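Local coordinates for epidermin biosynthesis protein EpiD (Staphylococcus aureus, PDB 3QJG) that probably catalyses the FMN-dependent oxidative decarboxylation of the C-terminal cysteine of the epidermin precursor peptide during lantibiotic biosynthesis, at residues A[37-41]-A[100-105]; A[113-117]-A[171-175]; A[5-11]-A[76-82]. One frame throughout, in Å; residues are numbered along the deposited sequence.

All three contacts belong to one alpha/beta domain built on a mostly parallel sheet, with helices on both faces. Contact 3 pairs two of its inner strands, contact 1 packs a helix on one face, and contact 2 packs the C-terminal helix on the other. Contacts 1 and 3 touch, with centres 13 Å apart: Ile38 N lies 3.0 Å from Ile10 O, and Leu102 packs on Cys11. Contacts 2 and 3, centres 10 Å apart, meet through the neighbouring strands 113-120 and 79-85, with Ser114 O 2.8 Å from Ile82 N. Contacts 1 and 2 do not touch; their centres are 17 Å apart. Contact 1 meets two different FMN molecules, through Ser40 and Thr104, whereas the side chain of Phe116 in contact 2 is about 11 Å from a bound FMN.

Contact 1: residues A[37-41]-A[100-105]; sequences VIAST and NLLLTI. With FMN (flavin mononucleotide), chain M; FMN (flavin mononucleotide), chain P.
Residues 37-39 form the end of an extended strand, and 40-41 turn off it into a loop; Asn100 precedes the first turns of a helix at 101-105. The strand and helix axes come within 8.6 Å, their N-to-C directions 119° apart. CA atoms approach most closely at Ser40 and Leu102 (5.9 Å), then at Thr41 and Asn100 (7.0 Å). Asn100 is the N-cap: with chi1 p, its OD1 accepts from Leu103 N at 2.8 Å, while its carbonyl O takes Thr104 OG1 at 2.9 Å and Thr104 N at 3.1 Å.

Ile38, fully trans in chi1 and chi2, drives its CD1 into the helix, 3.5 Å from Leu101 CG, 4.1 Å from Leu102 CB and 3.7 Å from Ile105 CD1. Leu102 (t, t) lies along the strand end, its CD1 3.4 Å from Ser40 N. No direct hydrogen bond crosses; one water bridges instead, donating to Ala39 O (2.8 Å) and accepting from Leu102 N (3.1 Å).

Ser40 OG (chi1 p) donates a very short 2.4 Å bond to the phosphate oxygen O3P of one FMN, which Gly14 and Thr86 also hold. Thr104 OG1 accepts from O3' of a second FMN at 2.8 Å, a flavin seated mainly in a neighbouring subunit. A strand-end phosphate site beside a helix that reaches a neighbour's flavin is characteristic of this flavoprotein family, with FMN bound between subunits.

Contact 2: residues A[113-117]-A[171-175]; sequences LSIFP and VLEFI
Strand 113-117 runs beneath the end of helix 168-174; Ile175 is the last residue of the chain. The nearest CA pairs are Ser114 with Ile175 (7.2 Å) and Phe116 with Val171 (8.4 Å). Because the strand is extended, its side chains alternate: Ser114 and Phe116 point toward the helix and Ile115 away, to the other side of the sheet.

Along the helix, Val171 comes first. With chi1 trans, it brings CG1 to 3.7 Å from Phe116 CZ and sets CG2 over one face of that ring; the Phe116 side chain itself stands at chi1 m with chi2 near -92°. The carbonyl O of Val171 accepts from Phe174 N at 3.1 Å and from Ile175 N at 3.2 Å. Phe174, chi1 trans, reaches back toward the strand, its CD2 3.9 Å from Phe116 CZ. The two rings meet obliquely, centroids 5.7 Å apart and planes at 67°, and Tyr144 joins both, lying edge-to-face with Phe174. Ile175, chi1 p, places CG2 near the plane of the Phe116 ring at its edge, 4.0 Å from CZ and also 4.0 Å from Ser114 OG. Its terminal carboxylate turns to Lys31, forming a salt bridge.

No direct hydrogen bond crosses the contact. A single water connects it, 2.7 Å from Ser114 OG and donating to Phe174 O at 3.0 Å. The chemistry is therefore that of an apolar core centred on the Phe116 ring: the helix is held on the sheet by side-chain packing, with water serving the polar atoms beside it.

Contact 3: residues A[5-11]-A[76-82]; sequences GENVLIC and KHDKIII
Two parallel strands, 7-11 and 79-82, lie side by side, their axes 4.7 Å apart and inclined by -18°. Val8 pairs with Lys79, Leu9 with Ile80, Ile10 with Ile81 and Cys11 with Ile82, at CA-CA distances of 4.5-5.1 Å.

Backbone hydrogen bonds zigzag between them: Lys79 N to Asn7 O (3.2 Å), Leu9 N to Lys79 O (3.0 Å), Ile81 N to Leu9 O (2.9 Å) and Cys11 N to Ile81 O (2.8 Å). Asn7 O also accepts from Asp78 N at 2.9 Å. A CA-H...O contact from Val8 CA to Lys79 O (3.2 Å) adds to the pairing.

Side-chain hydrogen bonds gather where the pairing starts. Asn7 N donates to Asp78 OD2 (2.8 Å) and Asn7 ND2 to Lys76 O (2.8 Å); a water donates to both Gly5 O and Asp78 OD2.

The His77 ring, its ND1 bonded to Ile73 O, receives a CH-pi contact over its face from Leu9 CB, 3.7 Å from the centroid.

Apolar packing divides between the two faces. Val8 and Ile10 meet Ile81 (Ile10 CG1 to Ile81 CG1, 4.1 Å) on one; on the other, covered by helix 101-107, Cys11 SG lies 3.7 Å from Ile80 CG2. With strand 34-39 beyond 7-12 and strand 113-120 beyond 79-85, this pair forms the middle of a Rossmann-like, doubly wound alpha/beta sheet.

Contact 1: residues A[37-41]-A[100-105]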
loop_
_atom_site.group_PDB
_atom_site.type_symbol
_atom_site.label_atom_id
_atom_site.label_comp_id
_atom_site.label_asym_id
_atom_site.label_seq_id
_atom_site.Cartn_x
_atom_site.Cartn_y
_atom_site.Cartn_z
ATOM N N VAL A 37 20.690 -21.603 -10.757
ATOM C CA VAL A 37 19.317 -21.983 -10.748
ATOM C C VAL A 37 18.458 -20.868 -11.209
ATOM O O VAL A 37 18.749 -19.719 -10.890
ATOM C CB VAL A 37 18.907 -22.374 -9.316
ATOM C CG1 VAL A 37 17.462 -22.823 -9.293
ATOM C CG2 VAL A 37 19.798 -23.497 -8.842
ATOM N N ILE A 38 17.407 -21.233 -11.942
ATOM C CA ILE A 38 16.332 -20.347 -12.307
ATOM C C ILE A 38 15.007 -21.093 -12.186
ATOM O O ILE A 38 14.964 -22.261 -12.504
ATOM C CB ILE A 38 16.465 -19.833 -13.795
ATOM C CG1 ILE A 38 15.403 -18.775 -14.128
ATOM C CG2 ILE A 38 16.439 -21.001 -14.826
ATOM C CD1 ILE A 38 15.603 -18.089 -15.537
ATOM N N ALA A 39 13.946 -20.422 -11.762
ATOM C CA ALA A 39 12.590 -21.031 -11.745
ATOM C C ALA A 39 11.701 -20.451 -12.793
ATOM O O ALA A 39 11.868 -19.288 -13.133
ATOM C CB ALA A 39 11.947 -20.822 -10.439
ATOM N N SER A 40 10.677 -21.215 -13.198
ATOM C CA SER A 40 9.621 -20.726 -14.038
ATOM C C SER A 40 8.772 -19.759 -13.224
ATOM O O SER A 40 8.982 -19.612 -12.002
ATOM C CB SER A 40 8.697 -21.886 -14.491
ATOM O OG SER A 40 8.037 -22.507 -13.378
ATOM N N THR A 41 7.767 -19.146 -13.856
ATOM C CA THR A 41 7.043 -18.099 -13.140
ATOM C C THR A 41 6.216 -18.811 -12.067
ATOM O O THR A 41 6.338 -18.516 -10.875
ATOM C CB THR A 41 6.267 -17.151 -14.094
ATOM O OG1 THR A 41 7.234 -16.440 -14.911
ATOM C CG2 THR A 41 5.355 -16.141 -13.275
ATOM N N ASN A 100 8.737 -16.482 -20.519
ATOM C CA ASN A 100 9.545 -16.125 -19.344
ATOM C C ASN A 100 11.038 -16.347 -19.514
ATOM O O ASN A 100 11.441 -16.876 -20.515
ATOM C CB ASN A 100 9.044 -16.838 -18.131
ATOM C CG ASN A 100 9.117 -18.351 -18.237
ATOM O OD1 ASN A 100 10.108 -18.930 -18.710
ATOM N ND2 ASN A 100 8.076 -19.019 -17.704
ATOM N N LEU A 101 11.868 -15.970 -18.531
ATOM C CA LEU A 101 13.280 -16.031 -18.739
ATOM C C LEU A 101 13.789 -17.495 -18.926
ATOM O O LEU A 101 14.595 -17.798 -19.796
ATOM C CB LEU A 101 13.990 -15.313 -17.545
ATOM C CG LEU A 101 15.481 -15.356 -17.696
ATOM C CD1 LEU A 101 15.886 -14.774 -19.119
ATOM C CD2 LEU A 101 16.154 -14.605 -16.399
ATOM N N LEU A 102 13.311 -18.423 -18.104
ATOM C CA LEU A 102 13.680 -19.795 -18.197
ATOM C C LEU A 102 13.430 -20.372 -19.569
ATOM O O LEU A 102 14.274 -21.089 -20.129
ATOM C CB LEU A 102 12.863 -20.604 -17.169
ATOM C CG LEU A 102 13.013 -22.117 -17.094
ATOM C CD1 LEU A 102 12.565 -22.585 -15.711
ATOM C CD2 LEU A 102 12.139 -22.872 -18.149
ATOM N N LEU A 103 12.258 -20.088 -20.108
ATOM C CA LEU A 103 11.886 -20.668 -21.377
ATOM C C LEU A 103 12.681 -20.098 -22.547
ATOM O O LEU A 103 12.973 -20.813 -23.527
ATOM C CB LEU A 103 10.412 -20.465 -21.659
ATOM C CG LEU A 103 9.345 -21.143 -20.807
ATOM C CD1 LEU A 103 7.937 -20.643 -21.202
ATOM C CD2 LEU A 103 9.441 -22.624 -20.997
ATOM N N THR A 104 12.966 -18.805 -22.468
ATOM C CA THR A 104 13.814 -18.122 -23.439
ATOM C C THR A 104 15.278 -18.629 -23.450
ATOM O O THR A 104 15.900 -18.754 -24.528
ATOM C CB THR A 104 13.832 -16.582 -23.163
ATOM O OG1 THR A 104 12.477 -16.106 -23.152
ATOM C CG2 THR A 104 14.665 -15.817 -24.155
ATOM N N ILE A 105 15.829 -18.848 -22.268
ATOM C CA ILE A 105 17.079 -19.526 -22.112
ATOM C C ILE A 105 17.111 -20.885 -22.806
ATOM O O ILE A 105 18.047 -21.124 -23.565
ATOM C CB ILE A 105 17.489 -19.668 -20.655
ATOM C CG1 ILE A 105 17.706 -18.295 -20.039
ATOM C CG2 ILE A 105 18.842 -20.402 -20.541
ATOM C CD1 ILE A 105 17.770 -18.305 -18.475
HETATM N N1 FMN M . 2.590 -29.970 -13.348
HETATM C C2 FMN M . 3.464 -30.872 -13.897
HETATM O O2 FMN M . 3.583 -30.930 -15.116
HETATM N N3 FMN M . 4.164 -31.725 -13.107
HETATM C C4 FMN M . 4.023 -31.703 -11.753
HETATM O O4 FMN M . 4.677 -32.510 -11.136
HETATM C C4A FMN M . 3.138 -30.810 -11.155
HETATM N N5 FMN M . 2.966 -30.742 -9.787
HETATM C C5A FMN M . 2.137 -29.806 -9.256
HETATM C C6 FMN M . 1.928 -29.776 -7.884
HETATM C C7 FMN M . 1.084 -28.828 -7.341
HETATM C C7M FMN M . 0.851 -28.726 -5.862
HETATM C C8 FMN M . 0.425 -27.928 -8.188
HETATM C C8M FMN M . -0.555 -26.905 -7.666
HETATM C C9 FMN M . 0.591 -27.992 -9.556
HETATM C C9A FMN M . 1.450 -28.932 -10.106
HETATM N N10 FMN M . 1.594 -29.004 -11.491
HETATM C C10 FMN M . 2.438 -29.933 -11.992
HETATM C "C1'" FMN M . 0.890 -28.096 -12.466
HETATM C "C2'" FMN M . 1.839 -27.017 -12.981
HETATM O "O2'" FMN M . 2.482 -26.352 -11.876
HETATM C "C3'" FMN M . 1.033 -26.137 -13.864
HETATM O "O3'" FMN M . 0.569 -26.846 -15.038
HETATM C "C4'" FMN M . 1.822 -24.892 -14.270
HETATM O "O4'" FMN M . 1.092 -24.133 -15.220
HETATM C "C5'" FMN M . 3.113 -25.209 -14.949
HETATM O "O5'" FMN M . 3.808 -23.979 -15.048
HETATM P P FMN M . 5.381 -23.934 -15.377
HETATM O O1P FMN M . 5.661 -22.575 -15.939
HETATM O O2P FMN M . 5.694 -25.014 -16.360
HETATM O O3P FMN M . 6.303 -23.973 -14.231
HETATM N N1 FMN P . 13.881 -11.810 -27.536
HETATM C C2 FMN P . 13.827 -11.856 -28.909
HETATM O O2 FMN P . 13.159 -12.732 -29.557
HETATM N N3 FMN P . 14.489 -10.856 -29.580
HETATM C C4 FMN P . 15.234 -9.888 -28.939
HETATM O O4 FMN P . 15.833 -9.072 -29.645
HETATM C C4A FMN P . 15.289 -9.872 -27.556
HETATM N N5 FMN P . 16.041 -8.935 -26.842
HETATM C C5A FMN P . 16.040 -8.922 -25.449
HETATM C C6 FMN P . 16.766 -7.972 -24.728
HETATM C C7 FMN P . 16.758 -7.961 -23.320
HETATM C C7M FMN P . 17.558 -6.933 -22.531
HETATM C C8 FMN P . 16.019 -8.942 -22.650
HETATM C C8M FMN P . 15.944 -9.000 -21.141
HETATM C C9 FMN P . 15.294 -9.886 -23.370
HETATM C C9A FMN P . 15.311 -9.885 -24.765
HETATM N N10 FMN P . 14.601 -10.845 -25.471
HETATM C C10 FMN P . 14.579 -10.838 -26.859
HETATM C "C1'" FMN P . 13.824 -11.885 -24.790
HETATM C "C2'" FMN P . 12.331 -11.586 -24.819
HETATM O "O2'" FMN P . 11.963 -10.353 -24.254
HETATM C "C3'" FMN P . 11.639 -12.676 -24.036
HETATM O "O3'" FMN P . 11.715 -13.937 -24.684
HETATM C "C4'" FMN P . 10.159 -12.294 -23.785
HETATM O "O4'" FMN P . 9.519 -13.352 -23.164
HETATM C "C5'" FMN P . 9.442 -11.982 -25.038
HETATM O "O5'" FMN P . 8.094 -11.745 -24.736
HETATM P P FMN P . 7.123 -11.057 -25.813
HETATM O O1P FMN P . 5.622 -11.280 -25.379
HETATM O O2P FMN P . 7.464 -11.660 -27.093
HETATM O O3P FMN P . 7.499 -9.621 -25.979
HETATM O O HOH W 1 11.953 -17.605 -15.403
#

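Contact 2: residues A[113-117]-A[171-175]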
loop_
_atom_site.group_PDB
_atom_site.type_symbol
_atom_site.label_atom_id
_atom_site.label_comp_id
_atom_site.label_asym_id
_atom_site.label_seq_id
_atom_site.Cartn_x
_atom_site.Cartn_y
_atom_site.Cartn_z
ATOM N N LEU A 113 20.641 -28.930 -23.873
ATOM C CA LEU A 113 19.497 -29.014 -23.017
ATOM C C LEU A 113 18.989 -30.410 -22.776
ATOM O O LEU A 113 18.788 -31.190 -23.729
ATOM C CB LEU A 113 18.380 -28.161 -23.616
ATOM C CG LEU A 113 17.035 -28.104 -22.875
ATOM C CD1 LEU A 113 17.317 -27.104 -21.747
ATOM C CD2 LEU A 113 15.949 -27.689 -23.879
ATOM N N SER A 114 18.764 -30.704 -21.493
ATOM C CA SER A 114 18.328 -32.016 -21.008
ATOM C C SER A 114 17.086 -31.768 -20.188
ATOM O O SER A 114 17.097 -30.907 -19.330
ATOM C CB SER A 114 19.359 -32.656 -20.077
ATOM O OG SER A 114 20.515 -33.053 -20.759
ATOM N N ILE A 115 16.051 -32.575 -20.439
ATOM C CA ILE A 115 14.764 -32.465 -19.771
ATOM C C ILE A 115 14.534 -33.741 -18.942
ATOM O O ILE A 115 14.737 -34.850 -19.441
ATOM C CB ILE A 115 13.635 -32.256 -20.820
ATOM C CG1 ILE A 115 13.846 -30.906 -21.539
ATOM C CG2 ILE A 115 12.286 -32.299 -20.138
ATOM C CD1 ILE A 115 12.916 -30.624 -22.757
ATOM N N PHE A 116 14.195 -33.564 -17.660
ATOM C CA PHE A 116 13.807 -34.610 -16.729
ATOM C C PHE A 116 12.335 -34.458 -16.389
ATOM O O PHE A 116 11.976 -33.760 -15.453
ATOM C CB PHE A 116 14.650 -34.505 -15.481
ATOM C CG PHE A 116 16.096 -34.706 -15.729
ATOM C CD1 PHE A 116 16.670 -35.967 -15.622
ATOM C CD2 PHE A 116 16.907 -33.639 -16.090
ATOM C CE1 PHE A 116 18.029 -36.139 -15.851
ATOM C CE2 PHE A 116 18.305 -33.800 -16.274
ATOM C CZ PHE A 116 18.856 -35.043 -16.174
ATOM N N PRO A 117 11.456 -35.074 -17.197
ATOM C CA PRO A 117 10.035 -34.929 -17.054
ATOM C C PRO A 117 9.488 -35.400 -15.711
ATOM O O PRO A 117 10.002 -36.376 -15.092
ATOM C CB PRO A 117 9.459 -35.830 -18.149
ATOM C CG PRO A 117 10.569 -36.263 -19.029
ATOM C CD PRO A 117 11.861 -35.937 -18.333
ATOM N N VAL A 171 21.021 -38.115 -12.749
ATOM C CA VAL A 171 21.158 -36.832 -13.412
ATOM C C VAL A 171 22.609 -36.639 -13.796
ATOM O O VAL A 171 22.891 -36.291 -14.934
ATOM C CB VAL A 171 20.657 -35.672 -12.469
ATOM C CG1 VAL A 171 20.839 -34.292 -13.142
ATOM C CG2 VAL A 171 19.192 -35.918 -12.064
ATOM N N LEU A 172 23.535 -36.857 -12.844
ATOM C CA LEU A 172 24.982 -36.686 -13.117
ATOM C C LEU A 172 25.440 -37.530 -14.304
ATOM O O LEU A 172 26.225 -37.061 -15.126
ATOM C CB LEU A 172 25.845 -37.074 -11.930
ATOM C CG LEU A 172 26.081 -36.002 -10.883
ATOM C CD1 LEU A 172 26.977 -36.484 -9.795
ATOM C CD2 LEU A 172 26.750 -34.802 -11.526
ATOM N N GLU A 173 24.939 -38.766 -14.375
ATOM C CA GLU A 173 25.296 -39.710 -15.441
ATOM C C GLU A 173 24.659 -39.385 -16.775
ATOM O O GLU A 173 25.158 -39.821 -17.801
ATOM C CB GLU A 173 24.895 -41.153 -15.073
ATOM C CG GLU A 173 25.708 -41.680 -13.964
ATOM C CD GLU A 173 25.461 -43.127 -13.677
ATOM O OE1 GLU A 173 26.339 -43.716 -13.034
ATOM O OE2 GLU A 173 24.406 -43.669 -14.072
ATOM N N PHE A 174 23.543 -38.667 -16.774
ATOM C CA PHE A 174 22.815 -38.425 -18.030
ATOM C C PHE A 174 23.409 -37.196 -18.695
ATOM O O PHE A 174 23.308 -37.053 -19.890
ATOM C CB PHE A 174 21.325 -38.237 -17.757
ATOM C CG PHE A 174 20.434 -38.205 -19.008
ATOM C CD1 PHE A 174 20.176 -39.373 -19.742
ATOM C CD2 PHE A 174 19.812 -37.014 -19.403
ATOM C CE1 PHE A 174 19.326 -39.337 -20.869
ATOM C CE2 PHE A 174 18.992 -36.956 -20.516
ATOM C CZ PHE A 174 18.742 -38.119 -21.265
ATOM N N ILE A 175 24.021 -36.292 -17.937
ATOM C CA ILE A 175 24.448 -35.027 -18.552
ATOM C C ILE A 175 25.966 -35.004 -18.744
ATOM O O ILE A 175 26.451 -34.071 -19.381
ATOM C CB ILE A 175 23.917 -33.740 -17.793
ATOM C CG1 ILE A 175 24.671 -33.473 -16.502
ATOM C CG2 ILE A 175 22.496 -33.888 -17.427
ATOM C CD1 ILE A 175 23.996 -32.415 -15.618
ATOM O OXT ILE A 175 26.723 -35.898 -18.303
HETATM O O HOH W 2 21.877 -35.208 -21.725
#

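Contact 3: residues A[5-11]-A[76-82]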
loop_
_atom_site.group_PDB
_atom_site.type_symbol
_atom_site.label_atom_id
_atom_site.label_comp_id
_atom_site.label_asym_id
_atom_site.label_seq_id
_atom_site.Cartn_x
_atom_site.Cartn_y
_atom_site.Cartn_z
ATOM N N GLY A 5 36.176 -27.006 -15.311
ATOM C CA GLY A 5 35.245 -25.885 -14.976
ATOM C C GLY A 5 34.021 -25.667 -15.868
ATOM O O GLY A 5 33.757 -24.526 -16.306
ATOM N N GLU A 6 33.244 -26.722 -16.100
ATOM C CA GLU A 6 31.924 -26.567 -16.715
ATOM C C GLU A 6 30.887 -25.943 -15.714
ATOM O O GLU A 6 30.985 -26.155 -14.501
ATOM C CB GLU A 6 31.396 -27.935 -17.178
ATOM C CG GLU A 6 32.114 -28.662 -18.336
ATOM C CD GLU A 6 31.145 -29.532 -19.177
ATOM O OE1 GLU A 6 30.242 -30.203 -18.611
ATOM O OE2 GLU A 6 31.271 -29.517 -20.433
ATOM N N ASN A 7 29.860 -25.247 -16.243
ATOM C CA ASN A 7 28.730 -24.757 -15.457
ATOM C C ASN A 7 27.444 -25.387 -15.887
ATOM O O ASN A 7 27.197 -25.569 -17.109
ATOM C CB ASN A 7 28.571 -23.279 -15.632
ATOM C CG ASN A 7 29.800 -22.500 -15.225
ATOM O OD1 ASN A 7 30.512 -22.854 -14.275
ATOM N ND2 ASN A 7 30.042 -21.421 -15.936
ATOM N N VAL A 8 26.582 -25.692 -14.921
ATOM C CA VAL A 8 25.265 -26.258 -15.289
ATOM C C VAL A 8 24.212 -25.304 -14.748
ATOM O O VAL A 8 24.435 -24.662 -13.734
ATOM C CB VAL A 8 25.039 -27.649 -14.707
ATOM C CG1 VAL A 8 25.197 -27.606 -13.167
ATOM C CG2 VAL A 8 23.646 -28.183 -15.131
ATOM N N LEU A 9 23.107 -25.174 -15.456
ATOM C CA LEU A 9 22.020 -24.378 -14.985
ATOM C C LEU A 9 20.880 -25.337 -14.754
ATOM O O LEU A 9 20.567 -26.140 -15.655
ATOM C CB LEU A 9 21.638 -23.297 -16.009
ATOM C CG LEU A 9 20.376 -22.456 -15.765
ATOM C CD1 LEU A 9 20.476 -21.623 -14.433
ATOM C CD2 LEU A 9 20.123 -21.552 -17.003
ATOM N N ILE A 10 20.258 -25.259 -13.562
ATOM C CA ILE A 10 19.049 -26.026 -13.298
ATOM C C ILE A 10 17.843 -25.142 -13.479
ATOM O O ILE A 10 17.748 -24.110 -12.867
ATOM C CB ILE A 10 19.004 -26.589 -11.867
ATOM C CG1 ILE A 10 20.214 -27.474 -11.589
ATOM C CG2 ILE A 10 17.710 -27.372 -11.622
ATOM C CD1 ILE A 10 20.566 -27.557 -10.076
ATOM N N CYS A 11 16.921 -25.573 -14.320
ATOM C CA CYS A 11 15.664 -24.886 -14.518
ATOM C C CYS A 11 14.562 -25.598 -13.727
ATOM O O CYS A 11 14.269 -26.716 -14.010
ATOM C CB CYS A 11 15.360 -24.830 -16.020
ATOM S SG CYS A 11 16.706 -23.993 -16.962
ATOM N N LYS A 76 27.013 -18.843 -20.712
ATOM C CA LYS A 76 27.778 -19.116 -19.492
ATOM C C LYS A 76 27.676 -20.613 -19.073
ATOM O O LYS A 76 28.408 -21.080 -18.203
ATOM C CB LYS A 76 27.191 -18.210 -18.403
ATOM C CG LYS A 76 27.918 -18.196 -17.099
ATOM C CD LYS A 76 27.254 -17.230 -16.173
ATOM C CE LYS A 76 27.439 -17.676 -14.749
ATOM N NZ LYS A 76 28.681 -17.180 -14.170
ATOM N N HIS A 77 26.731 -21.358 -19.658
ATOM C CA HIS A 77 26.524 -22.727 -19.228
ATOM C C HIS A 77 26.795 -23.792 -20.317
ATOM O O HIS A 77 26.417 -23.670 -21.489
ATOM C CB HIS A 77 25.145 -22.895 -18.632
ATOM C CG HIS A 77 24.863 -21.983 -17.476
ATOM N ND1 HIS A 77 24.300 -20.733 -17.630
ATOM C CD2 HIS A 77 25.027 -22.156 -16.146
ATOM C CE1 HIS A 77 24.162 -20.169 -16.450
ATOM N NE2 HIS A 77 24.584 -21.011 -15.532
ATOM N N ASP A 78 27.481 -24.843 -19.901
ATOM C CA ASP A 78 27.788 -25.939 -20.764
ATOM C C ASP A 78 26.600 -26.851 -20.814
ATOM O O ASP A 78 26.328 -27.439 -21.833
ATOM C CB ASP A 78 28.981 -26.664 -20.214
ATOM C CG ASP A 78 30.168 -25.756 -20.089
ATOM O OD1 ASP A 78 30.808 -25.494 -21.121
ATOM O OD2 ASP A 78 30.406 -25.232 -18.990
ATOM N N LYS A 79 25.882 -26.983 -19.697
ATOM C CA LYS A 79 24.730 -27.897 -19.650
ATOM C C LYS A 79 23.597 -27.119 -19.057
ATOM O O LYS A 79 23.825 -26.346 -18.132
ATOM C CB LYS A 79 25.013 -29.156 -18.794
ATOM C CG LYS A 79 26.181 -29.987 -19.285
ATOM C CD LYS A 79 25.957 -30.506 -20.709
ATOM C CE LYS A 79 27.124 -31.394 -21.217
ATOM N NZ LYS A 79 26.759 -31.994 -22.523
ATOM N N ILE A 80 22.415 -27.297 -19.636
ATOM C CA ILE A 80 21.222 -26.769 -19.096
ATOM C C ILE A 80 20.261 -27.907 -18.948
ATOM O O ILE A 80 20.024 -28.693 -19.938
ATOM C CB ILE A 80 20.584 -25.672 -20.024
ATOM C CG1 ILE A 80 21.647 -24.573 -20.236
ATOM C CG2 ILE A 80 19.280 -25.170 -19.419
ATOM C CD1 ILE A 80 21.297 -23.416 -21.118
ATOM N N ILE A 81 19.689 -28.003 -17.746
ATOM C CA ILE A 81 18.747 -29.060 -17.416
ATOM C C ILE A 81 17.403 -28.514 -16.937
ATOM O O ILE A 81 17.339 -27.558 -16.181
ATOM C CB ILE A 81 19.309 -30.079 -16.409
ATOM C CG1 ILE A 81 19.384 -29.582 -14.964
ATOM C CG2 ILE A 81 20.776 -30.548 -16.788
ATOM C CD1 ILE A 81 19.818 -30.728 -14.046
ATOM N N ILE A 82 16.307 -29.120 -17.385
ATOM C CA ILE A 82 15.048 -28.793 -16.773
ATOM C C ILE A 82 14.660 -29.908 -15.773
ATOM O O ILE A 82 14.379 -31.062 -16.157
ATOM C CB ILE A 82 13.959 -28.534 -17.815
ATOM C CG1 ILE A 82 14.494 -27.666 -18.951
ATOM C CG2 ILE A 82 12.779 -27.866 -17.146
ATOM C CD1 ILE A 82 13.511 -27.394 -20.017
HETATM O O HOH W 3 31.953 -23.150 -18.340
#